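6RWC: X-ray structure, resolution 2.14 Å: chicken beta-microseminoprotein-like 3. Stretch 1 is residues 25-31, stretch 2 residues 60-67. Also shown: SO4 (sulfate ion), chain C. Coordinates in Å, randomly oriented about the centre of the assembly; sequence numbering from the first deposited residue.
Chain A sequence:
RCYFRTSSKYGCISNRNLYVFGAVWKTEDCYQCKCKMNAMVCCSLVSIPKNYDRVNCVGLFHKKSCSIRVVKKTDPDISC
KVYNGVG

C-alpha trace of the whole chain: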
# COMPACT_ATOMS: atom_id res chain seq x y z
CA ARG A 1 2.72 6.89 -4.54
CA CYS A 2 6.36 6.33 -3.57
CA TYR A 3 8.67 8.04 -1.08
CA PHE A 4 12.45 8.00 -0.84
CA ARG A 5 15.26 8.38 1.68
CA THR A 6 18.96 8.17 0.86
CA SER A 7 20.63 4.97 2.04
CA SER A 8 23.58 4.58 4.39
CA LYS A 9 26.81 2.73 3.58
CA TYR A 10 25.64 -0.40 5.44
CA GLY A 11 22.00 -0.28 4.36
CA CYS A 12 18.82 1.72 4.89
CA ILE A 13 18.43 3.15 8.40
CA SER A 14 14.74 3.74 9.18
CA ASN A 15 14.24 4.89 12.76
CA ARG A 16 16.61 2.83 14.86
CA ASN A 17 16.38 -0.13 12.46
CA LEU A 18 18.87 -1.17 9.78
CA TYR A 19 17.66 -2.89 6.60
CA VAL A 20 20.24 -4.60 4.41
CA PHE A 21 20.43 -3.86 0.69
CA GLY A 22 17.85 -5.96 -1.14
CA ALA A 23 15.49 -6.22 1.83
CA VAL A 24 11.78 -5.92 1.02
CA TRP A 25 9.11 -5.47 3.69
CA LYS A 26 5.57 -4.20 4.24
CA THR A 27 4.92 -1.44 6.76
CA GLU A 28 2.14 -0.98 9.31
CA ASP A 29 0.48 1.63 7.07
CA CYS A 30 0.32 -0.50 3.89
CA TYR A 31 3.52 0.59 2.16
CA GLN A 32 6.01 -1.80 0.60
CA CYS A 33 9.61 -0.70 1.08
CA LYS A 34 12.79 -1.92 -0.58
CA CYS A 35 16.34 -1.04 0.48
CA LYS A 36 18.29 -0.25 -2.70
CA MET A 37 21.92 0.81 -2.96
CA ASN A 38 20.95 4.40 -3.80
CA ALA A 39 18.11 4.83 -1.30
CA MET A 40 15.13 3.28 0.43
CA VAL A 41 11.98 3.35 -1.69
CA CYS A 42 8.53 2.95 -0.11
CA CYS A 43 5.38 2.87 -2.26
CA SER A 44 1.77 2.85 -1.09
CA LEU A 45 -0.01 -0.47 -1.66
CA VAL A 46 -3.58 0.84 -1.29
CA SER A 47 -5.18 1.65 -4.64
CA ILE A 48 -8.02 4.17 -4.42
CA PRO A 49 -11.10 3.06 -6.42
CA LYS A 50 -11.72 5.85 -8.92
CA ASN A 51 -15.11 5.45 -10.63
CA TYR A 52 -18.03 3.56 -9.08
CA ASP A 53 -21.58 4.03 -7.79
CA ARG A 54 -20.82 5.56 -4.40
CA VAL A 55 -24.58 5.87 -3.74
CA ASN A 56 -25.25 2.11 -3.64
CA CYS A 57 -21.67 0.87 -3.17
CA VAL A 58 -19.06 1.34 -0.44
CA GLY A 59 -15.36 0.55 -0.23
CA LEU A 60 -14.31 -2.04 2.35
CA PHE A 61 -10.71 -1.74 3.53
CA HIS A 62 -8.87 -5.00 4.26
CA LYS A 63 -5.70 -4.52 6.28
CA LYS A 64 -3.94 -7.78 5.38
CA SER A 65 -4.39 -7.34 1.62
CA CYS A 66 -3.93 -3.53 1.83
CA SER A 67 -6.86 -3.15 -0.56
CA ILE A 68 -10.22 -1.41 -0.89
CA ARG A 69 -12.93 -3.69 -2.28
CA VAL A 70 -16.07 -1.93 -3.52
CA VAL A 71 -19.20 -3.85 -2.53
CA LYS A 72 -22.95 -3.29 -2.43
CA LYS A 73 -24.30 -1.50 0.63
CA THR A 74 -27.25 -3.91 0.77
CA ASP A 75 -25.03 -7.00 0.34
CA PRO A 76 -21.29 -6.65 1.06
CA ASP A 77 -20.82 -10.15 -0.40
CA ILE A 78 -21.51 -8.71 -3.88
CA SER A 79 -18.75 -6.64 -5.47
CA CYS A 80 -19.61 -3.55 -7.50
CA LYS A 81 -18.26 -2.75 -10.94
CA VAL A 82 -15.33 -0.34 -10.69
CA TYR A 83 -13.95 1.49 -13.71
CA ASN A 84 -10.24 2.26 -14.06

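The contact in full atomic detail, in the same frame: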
# COMPACT_ATOMS: atom_id res chain seq x y z
N TRP A 25 10.01 -5.26 2.56
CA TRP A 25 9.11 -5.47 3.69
C TRP A 25 7.90 -4.56 3.55
O TRP A 25 7.95 -3.52 2.88
CB TRP A 25 9.81 -5.22 5.02
CG TRP A 25 10.14 -3.79 5.31
CD1 TRP A 25 9.43 -2.93 6.10
CD2 TRP A 25 11.26 -3.04 4.82
NE1 TRP A 25 10.04 -1.70 6.13
CE2 TRP A 25 11.17 -1.74 5.35
CE3 TRP A 25 12.34 -3.35 3.99
CZ2 TRP A 25 12.11 -0.75 5.08
CZ3 TRP A 25 13.28 -2.37 3.71
CH2 TRP A 25 13.15 -1.08 4.26
N LYS A 26 6.81 -4.97 4.20
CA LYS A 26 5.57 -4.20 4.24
C LYS A 26 5.46 -3.49 5.58
O LYS A 26 5.79 -4.06 6.63
CB LYS A 26 4.36 -5.11 4.02
CG LYS A 26 3.04 -4.37 3.87
CD LYS A 26 1.90 -5.34 3.57
CE LYS A 26 1.69 -6.32 4.72
NZ LYS A 26 0.67 -7.35 4.39
N THR A 27 4.99 -2.25 5.56
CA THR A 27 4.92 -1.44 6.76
C THR A 27 3.57 -1.62 7.44
O THR A 27 2.69 -2.34 6.97
CB THR A 27 5.18 0.03 6.43
OG1 THR A 27 4.14 0.52 5.58
CG2 THR A 27 6.52 0.18 5.72
N GLU A 28 3.40 -0.94 8.59
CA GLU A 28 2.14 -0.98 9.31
C GLU A 28 1.06 -0.14 8.65
O GLU A 28 -0.12 -0.33 8.95
CB GLU A 28 2.34 -0.51 10.75
CG GLU A 28 3.24 -1.40 11.59
CD GLU A 28 3.46 -0.85 12.99
OE1 GLU A 28 3.00 0.27 13.27
OE2 GLU A 28 4.10 -1.55 13.81
N ASP A 29 1.43 0.77 7.76
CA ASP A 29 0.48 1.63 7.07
C ASP A 29 0.38 1.30 5.58
O ASP A 29 0.14 2.18 4.76
CB ASP A 29 0.84 3.10 7.26
CG ASP A 29 2.23 3.43 6.78
OD1 ASP A 29 3.09 2.53 6.77
OD2 ASP A 29 2.47 4.60 6.40
N CYS A 30 0.59 0.02 5.23
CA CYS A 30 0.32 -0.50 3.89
C CYS A 30 1.20 0.15 2.83
O CYS A 30 0.74 0.53 1.75
CB CYS A 30 -1.16 -0.35 3.54
SG CYS A 30 -2.20 -1.68 4.19
N TYR A 31 2.49 0.28 3.14
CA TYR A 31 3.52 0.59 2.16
C TYR A 31 4.43 -0.62 2.02
O TYR A 31 4.65 -1.37 2.98
CB TYR A 31 4.36 1.80 2.58
CG TYR A 31 3.71 3.16 2.37
CD1 TYR A 31 2.67 3.59 3.19
CD2 TYR A 31 4.15 4.01 1.37
CE1 TYR A 31 2.08 4.83 3.01
CE2 TYR A 31 3.56 5.25 1.18
CZ TYR A 31 2.53 5.66 2.00
OH TYR A 31 1.94 6.89 1.81
N LEU A 60 -14.70 -1.33 1.14
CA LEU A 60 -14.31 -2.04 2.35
C LEU A 60 -12.80 -2.20 2.36
O LEU A 60 -12.23 -2.81 1.46
CB LEU A 60 -14.99 -3.41 2.43
CG LEU A 60 -16.28 -3.52 3.24
CD1 LEU A 60 -17.32 -2.53 2.76
CD2 LEU A 60 -16.83 -4.94 3.17
N PHE A 61 -12.16 -1.65 3.39
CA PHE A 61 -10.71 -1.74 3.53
C PHE A 61 -10.34 -3.03 4.25
O PHE A 61 -10.90 -3.36 5.30
CB PHE A 61 -10.16 -0.54 4.30
CG PHE A 61 -8.71 -0.66 4.64
CD1 PHE A 61 -8.31 -0.98 5.92
CD2 PHE A 61 -7.74 -0.47 3.67
CE1 PHE A 61 -6.96 -1.10 6.24
CE2 PHE A 61 -6.40 -0.59 3.97
CZ PHE A 61 -6.01 -0.91 5.26
N HIS A 62 -9.39 -3.77 3.67
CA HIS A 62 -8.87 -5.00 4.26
C HIS A 62 -7.40 -4.79 4.57
O HIS A 62 -6.60 -4.55 3.66
CB HIS A 62 -9.08 -6.19 3.32
CG HIS A 62 -10.51 -6.46 3.00
ND1 HIS A 62 -11.40 -6.98 3.92
CD2 HIS A 62 -11.22 -6.29 1.85
CE1 HIS A 62 -12.59 -7.12 3.36
NE2 HIS A 62 -12.51 -6.70 2.11
N LYS A 63 -7.05 -4.89 5.85
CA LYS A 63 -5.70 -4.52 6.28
C LYS A 63 -4.65 -5.49 5.74
O LYS A 63 -3.58 -5.06 5.29
CB LYS A 63 -5.64 -4.47 7.81
CG LYS A 63 -4.31 -4.02 8.37
CD LYS A 63 -4.00 -2.59 7.94
CE LYS A 63 -2.71 -2.12 8.57
NZ LYS A 63 -1.56 -2.97 8.16
N LYS A 64 -4.94 -6.79 5.78
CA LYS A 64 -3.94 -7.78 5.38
C LYS A 64 -3.61 -7.67 3.90
O LYS A 64 -2.43 -7.77 3.52
CB LYS A 64 -4.44 -9.19 5.72
CG LYS A 64 -3.40 -10.28 5.51
N SER A 65 -4.61 -7.48 3.05
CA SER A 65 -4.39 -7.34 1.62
C SER A 65 -4.06 -5.91 1.20
O SER A 65 -3.68 -5.69 0.05
CB SER A 65 -5.61 -7.82 0.84
OG SER A 65 -6.78 -7.13 1.24
N CYS A 66 -4.20 -4.94 2.11
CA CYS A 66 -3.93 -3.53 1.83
C CYS A 66 -4.72 -3.06 0.60
O CYS A 66 -4.19 -2.44 -0.32
CB CYS A 66 -2.43 -3.28 1.65
SG CYS A 66 -1.51 -3.32 3.21
N SER A 67 -6.01 -3.36 0.61
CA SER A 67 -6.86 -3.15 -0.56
C SER A 67 -8.20 -2.58 -0.13
O SER A 67 -8.62 -2.74 1.02
CB SER A 67 -7.07 -4.45 -1.34
OG SER A 67 -7.73 -5.41 -0.54
S SO4 C . -8.41 -8.22 7.28
O1 SO4 C . -7.84 -8.28 5.94
O2 SO4 C . -9.53 -9.14 7.38
O3 SO4 C . -8.86 -6.86 7.55
O4 SO4 C . -7.39 -8.59 8.26
O HOH W 1 -1.17 -5.22 6.03

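The contact is organised around one covalent link, the disulfide between Cys30 and Cys66. The SG atom of Cys30 lies 2.0 Å from SG of Cys66, and the chi3 of -85° is close to the right angle at which repulsion between the sulfur lone pairs is least. Both CA-to-CB bonds point toward the opposite stretch, and both side chains take the m rotamer, with chi1 of -83° at Cys30 and -74° at Cys66. The CA atoms of Cys30 and Cys66 are accordingly only 5.6 Å apart, the nearest CA approach across the stretches. Both cysteines also have positive phi, 64° and 53°, so each half of the bridge is presented from a left-handed backbone conformation. At Cys30 this residue closes a type I turn that begins at Thr27.

That turn is braced from within. Thr27 adopts chi1 of 64° (p), which lets its hydroxyl serve two partners: Thr27 OG1 donates to Asp29 OD1 at 2.6 Å and accepts from Tyr31 N at 3.0 Å, the latter with an N-H...acceptor angle of 148°. The p rotamer of Asp29 (58°) brings its carboxylate back to this hydroxyl, consistent with a CA-to-CB bond directed away from the second stretch. A backbone bond from Thr27 N to Tyr31 O, 2.7 Å, closes the loop. On the other side, His62 N donates to Ser67 O at 2.9 Å, joining the ends of the segment that carries Cys66.

Phe61 meets the disulfide with its edge. Its t rotamer (172°) extends the ring so that CZ comes 4.0 Å from Cys30 SG; the sulfur is 5.3 Å from the ring centroid and 81° off the ring normal, hence near the ring plane. The covered area of Phe61 is small, as expected for a contact made at the ring's tip.

Two lysines reach across the junction. Lys26 runs t, t, p, t: its first two torsions are extended, and the turn at chi3 (63°) accompanies a path that brings CD to 4.0 Å from Cys66 SG and NZ to 3.2 Å from Lys64 O, a weak hydrogen bond. Lys63 starts sideways, but its t, p, t, p sequence, with bends at chi2 (63°) and chi4 (60°), carries its end nearer to the first stretch. There Lys63 NZ donates a weak hydrogen bond to Glu28 O at 3.1 Å. The acceptor is a backbone carbonyl in each case, and the Glu28 side chain, whose CA-to-CB bond points away, takes no part.

Water 1 links the two amines: it accepts from Lys63 NZ at 3.1 Å and, weakly, from Lys26 NZ at 3.3 Å, while donating to Lys63 O at 2.5 Å. A sulfate, probably from the crystallisation liquor, receives Lys63 N at its O3 (3.2 Å) and Lys64 N at its O1 (3.3 Å). The Lys64 side chain is modelled only to CG, so its amine cannot be assigned a role.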